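Mitochondrial RNA-binding protein 1 (Trypanosoma brucei, PDB 2GIA) binds guide RNA as a complex with mitochondrial RNA-binding protein 2 and acts as an RNA matchmaker in mitochondrial RNA editing. Local coordinates at the interface of chains C and A and the interface of chains C and B. Residues are numbered along the deposited sequence; one frame, centred on the assembly and turned at random. Chains: chain A/B, mitochondrial RNA-binding protein 1; chain C, mitochondrial RNA-binding protein 2.

Contact 1: the interface of chains C and A. Residues chain C 188-190, 192; chain A 9-12, 32, 138, 145, 150.
The C-terminal tail of MRP2, just past its long helix 170-188, docks on MRP1 between the start of strand 12-17 and helix 130-145, an MRP1/MRP2 interface within the assembly of two copies of each protein. The anchor is C:Phe190. Its CG lies anti to the carbonyl carbon (chi1 -75°), and the ring inserts among apolar groups of chain A. A:Pro11 covers one ring face, its CB 3.8 Å from the ring centroid of C:Phe190 in a CH-pi contact. The ring's far tip, CZ, is set over the rim of the A:Phe138 face, 3.5 Å from A:Phe138 CE2, the two side chains crossing at about a right angle. CE1 touches the CG1 methyl of A:Val32, these two side chains also crossing at about a right angle, while CD1 packs on the aliphatic CG of A:Glu145. The methyl CG2 of C:Thr188, anti to the backbone N, adds to the packing against A:Phe138 CE2.

Polar links are largely carried by water. Water 3 joins the helix-end carbonyl O of C:Thr188 to A:Lys12 O, and water 1 connects it to A:Leu10 O and C:Arg192 NH1. The guanidinium of C:Arg192 lies flat over C:Gly189 CA and makes a weak bond to A:Ser9 O; both C:Arg192 and A:Ser9 are poorly ordered. On the other flank A:Arg150 holds the A:Glu145 carboxylate side-on, NE to OE1 and NH2 to OE2, the latter at 2.8 Å. Both nitrogens approach from above the carboxylate plane. The held carboxylate is then linked to the tail by water 2, which lies 2.8 Å from A:Glu145 OE1 and 2.9 Å from the carbonyl O of C:Phe190.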
loop_
_atom_site.group_PDB
_atom_site.type_symbol
_atom_site.label_atom_id
_atom_site.label_comp_id
_atom_site.label_asym_id
_atom_site.label_seq_id
_atom_site.Cartn_x
_atom_site.Cartn_y
_atom_site.Cartn_z
ATOM N N THR C 188 11.192 -8.625 -0.159
ATOM C CA THR C 188 10.671 -9.716 -0.948
ATOM C C THR C 188 11.026 -9.604 -2.447
ATOM O O THR C 188 10.958 -10.581 -3.173
ATOM C CB THR C 188 9.134 -9.795 -0.765
ATOM O OG1 THR C 188 8.870 -10.102 0.607
ATOM C CG2 THR C 188 8.513 -10.852 -1.665
ATOM N N GLY C 189 11.401 -8.410 -2.899
ATOM C CA GLY C 189 11.768 -8.257 -4.283
ATOM C C GLY C 189 10.781 -7.476 -5.126
ATOM O O GLY C 189 11.020 -7.331 -6.306
ATOM N N PHE C 190 9.712 -6.942 -4.525
ATOM C CA PHE C 190 8.715 -6.207 -5.294
ATOM C C PHE C 190 9.154 -4.898 -5.932
ATOM O O PHE C 190 8.430 -4.350 -6.763
ATOM C CB PHE C 190 7.462 -5.964 -4.435
ATOM C CG PHE C 190 6.615 -7.199 -4.259
ATOM C CD1 PHE C 190 5.880 -7.704 -5.340
ATOM C CD2 PHE C 190 6.565 -7.866 -3.040
ATOM C CE1 PHE C 190 5.107 -8.857 -5.191
ATOM C CE2 PHE C 190 5.787 -9.034 -2.890
ATOM C CZ PHE C 190 5.068 -9.513 -3.964
ATOM N N ARG C 192 12.232 -4.593 -7.429
ATOM C CA ARG C 192 13.287 -4.872 -8.413
ATOM C C ARG C 192 12.785 -4.575 -9.818
ATOM O O ARG C 192 13.581 -4.062 -10.628
ATOM C CB ARG C 192 13.720 -6.326 -8.375
ATOM C CG ARG C 192 14.422 -6.738 -7.116
ATOM C CD ARG C 192 14.464 -8.241 -7.117
ATOM N NE ARG C 192 14.840 -8.794 -5.828
ATOM C CZ ARG C 192 14.517 -10.021 -5.442
ATOM N NH1 ARG C 192 13.817 -10.801 -6.260
ATOM N NH2 ARG C 192 14.871 -10.453 -4.238
ATOM N N SER A 9 15.015 -12.471 -10.865
ATOM C CA SER A 9 14.300 -13.424 -9.972
ATOM C C SER A 9 12.979 -12.806 -9.507
ATOM O O SER A 9 12.915 -11.634 -9.121
ATOM C CB SER A 9 15.166 -13.771 -8.767
ATOM O OG SER A 9 15.495 -12.597 -8.043
ATOM N N LEU A 10 11.929 -13.611 -9.542
ATOM C CA LEU A 10 10.606 -13.146 -9.156
ATOM C C LEU A 10 10.450 -12.914 -7.666
ATOM O O LEU A 10 11.131 -13.534 -6.844
ATOM C CB LEU A 10 9.554 -14.182 -9.572
ATOM C CG LEU A 10 9.582 -14.554 -11.051
ATOM C CD1 LEU A 10 8.577 -15.679 -11.332
ATOM C CD2 LEU A 10 9.293 -13.306 -11.879
ATOM N N PRO A 11 9.575 -11.975 -7.299
ATOM C CA PRO A 11 9.343 -11.736 -5.880
ATOM C C PRO A 11 8.724 -13.051 -5.392
ATOM O O PRO A 11 7.888 -13.636 -6.119
ATOM C CB PRO A 11 8.282 -10.629 -5.876
ATOM C CG PRO A 11 8.542 -9.864 -7.146
ATOM C CD PRO A 11 8.873 -10.992 -8.145
ATOM N N LYS A 12 9.106 -13.519 -4.209
ATOM C CA LYS A 12 8.563 -14.772 -3.686
ATOM C C LYS A 12 8.846 -14.941 -2.225
ATOM O O LYS A 12 9.647 -14.198 -1.670
ATOM C CB LYS A 12 9.265 -15.962 -4.364
ATOM C CG LYS A 12 10.806 -15.990 -4.046
ATOM C CD LYS A 12 11.489 -17.332 -4.492
ATOM C CE LYS A 12 12.990 -17.360 -4.094
ATOM N NZ LYS A 12 13.653 -18.683 -4.410
ATOM N N VAL A 32 5.387 -14.536 -7.880
ATOM C CA VAL A 32 4.473 -13.861 -8.818
ATOM C C VAL A 32 5.291 -13.293 -9.986
ATOM O O VAL A 32 6.371 -12.722 -9.797
ATOM C CB VAL A 32 3.665 -12.724 -8.137
ATOM C CG1 VAL A 32 4.586 -11.538 -7.751
ATOM C CG2 VAL A 32 2.605 -12.215 -9.113
ATOM N N PHE A 138 2.094 -10.710 0.950
ATOM C CA PHE A 138 2.579 -11.039 -0.384
ATOM C C PHE A 138 1.481 -10.845 -1.421
ATOM O O PHE A 138 1.716 -10.298 -2.485
ATOM C CB PHE A 138 3.080 -12.519 -0.439
ATOM C CG PHE A 138 3.747 -12.879 -1.741
ATOM C CD1 PHE A 138 2.995 -13.332 -2.836
ATOM C CD2 PHE A 138 5.117 -12.658 -1.902
ATOM C CE1 PHE A 138 3.603 -13.563 -4.114
ATOM C CE2 PHE A 138 5.746 -12.883 -3.163
ATOM C CZ PHE A 138 4.981 -13.342 -4.279
ATOM N N GLU A 145 1.373 -4.383 -7.344
ATOM C CA GLU A 145 2.455 -4.259 -8.332
ATOM C C GLU A 145 2.106 -4.898 -9.671
ATOM O O GLU A 145 2.855 -4.781 -10.620
ATOM C CB GLU A 145 3.737 -4.952 -7.811
ATOM C CG GLU A 145 4.368 -4.306 -6.528
ATOM C CD GLU A 145 4.870 -2.882 -6.695
ATOM O OE1 GLU A 145 5.260 -2.472 -7.816
ATOM O OE2 GLU A 145 4.912 -2.164 -5.660
ATOM N N ARG A 150 5.111 0.673 -11.389
ATOM C CA ARG A 150 6.489 0.955 -10.984
ATOM C C ARG A 150 7.455 0.868 -12.160
ATOM O O ARG A 150 8.249 1.784 -12.378
ATOM C CB ARG A 150 6.927 0.020 -9.821
ATOM C CG ARG A 150 8.299 0.406 -9.174
ATOM C CD ARG A 150 8.731 -0.661 -8.126
ATOM N NE ARG A 150 7.778 -0.773 -7.027
ATOM C CZ ARG A 150 7.879 -0.142 -5.850
ATOM N NH1 ARG A 150 8.907 0.673 -5.578
ATOM N NH2 ARG A 150 6.956 -0.338 -4.922
HETATM O O HOH W 1 13.293 -13.220 -5.282
HETATM O O HOH W 2 7.155 -3.866 -9.316
HETATM O O HOH W 3 12.238 -12.998 -2.705
#

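Contact 2: the interface of chains C and B. Residues chain C 39, 45-47, 179; chain B 35, 145-147.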
loop_
_atom_site.group_PDB
_atom_site.type_symbol
_atom_site.label_atom_id
_atom_site.label_comp_id
_atom_site.label_asym_id
_atom_site.label_seq_id
_atom_site.Cartn_x
_atom_site.Cartn_y
_atom_site.Cartn_z
ATOM N N ARG C 39 19.203 11.109 3.017
ATOM C CA ARG C 39 18.044 10.265 3.280
ATOM C C ARG C 39 18.068 9.040 2.378
ATOM O O ARG C 39 17.685 7.942 2.805
ATOM C CB ARG C 39 16.728 11.043 3.081
ATOM C CG ARG C 39 15.738 10.284 2.199
ATOM C CD ARG C 39 14.334 10.850 2.244
ATOM N NE ARG C 39 13.558 10.281 3.341
ATOM C CZ ARG C 39 12.250 10.440 3.471
ATOM N NH1 ARG C 39 11.590 11.146 2.572
ATOM N NH2 ARG C 39 11.611 9.900 4.493
ATOM N N ALA C 45 14.277 4.462 7.813
ATOM C CA ALA C 45 14.107 4.379 9.265
ATOM C C ALA C 45 13.068 5.336 9.799
ATOM O O ALA C 45 12.616 6.188 9.065
ATOM C CB ALA C 45 15.482 4.733 9.961
ATOM N N PHE C 46 12.678 5.162 11.066
ATOM C CA PHE C 46 11.837 6.159 11.730
ATOM C C PHE C 46 12.295 6.201 13.202
ATOM O O PHE C 46 12.963 5.266 13.676
ATOM C CB PHE C 46 10.325 5.890 11.619
ATOM C CG PHE C 46 9.844 4.736 12.420
ATOM C CD1 PHE C 46 9.246 4.939 13.668
ATOM C CD2 PHE C 46 9.932 3.431 11.889
ATOM C CE1 PHE C 46 8.715 3.851 14.400
ATOM C CE2 PHE C 46 9.400 2.327 12.604
ATOM C CZ PHE C 46 8.793 2.551 13.857
ATOM N N ASP C 47 11.944 7.276 13.909
ATOM C CA ASP C 47 12.376 7.459 15.301
ATOM C C ASP C 47 11.200 7.436 16.239
ATOM O O ASP C 47 10.173 7.993 15.889
ATOM C CB ASP C 47 13.030 8.853 15.480
ATOM C CG ASP C 47 14.178 9.098 14.551
ATOM O OD1 ASP C 47 14.961 8.156 14.320
ATOM O OD2 ASP C 47 14.320 10.244 14.069
ATOM N N PHE C 179 6.063 0.631 8.494
ATOM C CA PHE C 179 7.502 0.444 8.245
ATOM C C PHE C 179 7.830 -1.023 7.955
ATOM O O PHE C 179 8.521 -1.318 6.984
ATOM C CB PHE C 179 8.316 0.934 9.466
ATOM C CG PHE C 179 9.802 0.753 9.304
ATOM C CD1 PHE C 179 10.430 -0.388 9.828
ATOM C CD2 PHE C 179 10.558 1.694 8.635
ATOM C CE1 PHE C 179 11.818 -0.576 9.658
ATOM C CE2 PHE C 179 11.957 1.505 8.472
ATOM C CZ PHE C 179 12.553 0.377 8.988
ATOM N N LYS B 35 9.164 13.194 5.706
ATOM C CA LYS B 35 8.390 12.884 6.884
ATOM C C LYS B 35 7.424 14.008 7.323
ATOM O O LYS B 35 6.547 13.794 8.174
ATOM C CB LYS B 35 9.370 12.666 8.053
ATOM C CG LYS B 35 10.375 11.522 7.879
ATOM C CD LYS B 35 11.332 11.462 9.111
ATOM C CE LYS B 35 12.149 10.153 9.201
ATOM N NZ LYS B 35 12.771 10.054 10.606
ATOM N N GLU B 145 5.569 6.276 2.157
ATOM C CA GLU B 145 6.773 6.747 1.480
ATOM C C GLU B 145 7.678 7.559 2.385
ATOM O O GLU B 145 8.756 7.972 1.962
ATOM C CB GLU B 145 6.394 7.659 0.277
ATOM C CG GLU B 145 5.573 6.924 -0.847
ATOM C CD GLU B 145 6.320 5.783 -1.562
ATOM O OE1 GLU B 145 7.574 5.771 -1.617
ATOM O OE2 GLU B 145 5.642 4.878 -2.097
ATOM N N SER B 146 7.257 7.801 3.613
ATOM C CA SER B 146 8.053 8.634 4.512
ATOM C C SER B 146 9.355 8.036 5.088
ATOM O O SER B 146 10.137 8.762 5.642
ATOM C CB SER B 146 7.210 9.068 5.710
ATOM O OG SER B 146 6.900 7.970 6.551
ATOM N N PHE B 147 9.577 6.737 4.951
ATOM C CA PHE B 147 10.735 6.095 5.568
ATOM C C PHE B 147 11.966 6.084 4.698
ATOM O O PHE B 147 13.076 5.886 5.196
ATOM C CB PHE B 147 10.342 4.642 5.960
ATOM C CG PHE B 147 9.078 4.571 6.801
ATOM C CD1 PHE B 147 9.079 4.994 8.123
ATOM C CD2 PHE B 147 7.922 4.045 6.278
ATOM C CE1 PHE B 147 7.920 4.882 8.934
ATOM C CE2 PHE B 147 6.755 3.919 7.037
ATOM C CZ PHE B 147 6.732 4.332 8.374
HETATM O O HOH W 4 14.792 8.242 11.398
HETATM O O HOH W 5 14.299 7.935 7.300
#
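This is a second MRP1/MRP2 interface, in which the turn after helix 130-145 of chain B meets the N-terminal strand 45-50 and the long helix 170-188 of MRP2, joining another MRP1 subunit to the same MRP2 chain. B:Phe147 is the wedge. Its CG lies anti to the carbonyl carbon (chi1 -53°), which places the ring between the strand and the helix of chain C. C:Phe179, with CG anti to its backbone N (chi1 179°), presents its CD2 edge to one face of that ring, toward the rim. The ring centroids of C:Phe179 and B:Phe147 are 5.3 Å apart and their planes stand at 82°, an edge-to-face pair. On the opposite face the hydroxyl OG of B:Ser146 lies above the ring centre, so B:Phe147 is packed from both sides. C:Phe46 runs alongside, pointing the same way, and brings its CB to the ring edge, 3.7 Å from B:Phe147 CE1.

The backbone locks the same residue. C:Ala45 N donates to the carbonyl O of B:Phe147 at 3.2 Å, in the carbonyl plane and on a lone pair. Water 5 also meets that oxygen and links it to C:Ala45 O, so the strand's first residue engages B:Phe147 both directly and through water. Farther along the strand, the extended B:Lys35 reaches across C:Asp47 at about a right angle. Their salt bridge is long, 3.8 Å from B:Lys35 NZ to C:Asp47 OD2, and is supplemented by water 4, 2.8 Å from NZ and 2.9 Å from C:Asp47 OD1. The side chain of C:Arg39 near B:Ser146 is poorly ordered and carries little weight. Aromatic packing, the backbone bond and the charged pair together help hold MRP1 and MRP2 in the complex that binds guide RNA.

The centres of the C-alpha atoms of contact 1 and contact 2 lie about 21 Å apart, and both draw on helix 170-188 of chain C: its end and the following tail serve contact 1, while C:Phe179 within it serves contact 2. One MRP2 chain thus bridges two copies of MRP1. MRP1 in turn uses the end of helix 130-145 and its surroundings in both, but differently: A:Glu145 lines the pocket for the MRP2 tail in contact 1, whereas the following turn, through B:Phe147, forms the wedge of contact 2. Such unlike interfaces on shared elements fit an assembly of two copies of each protein.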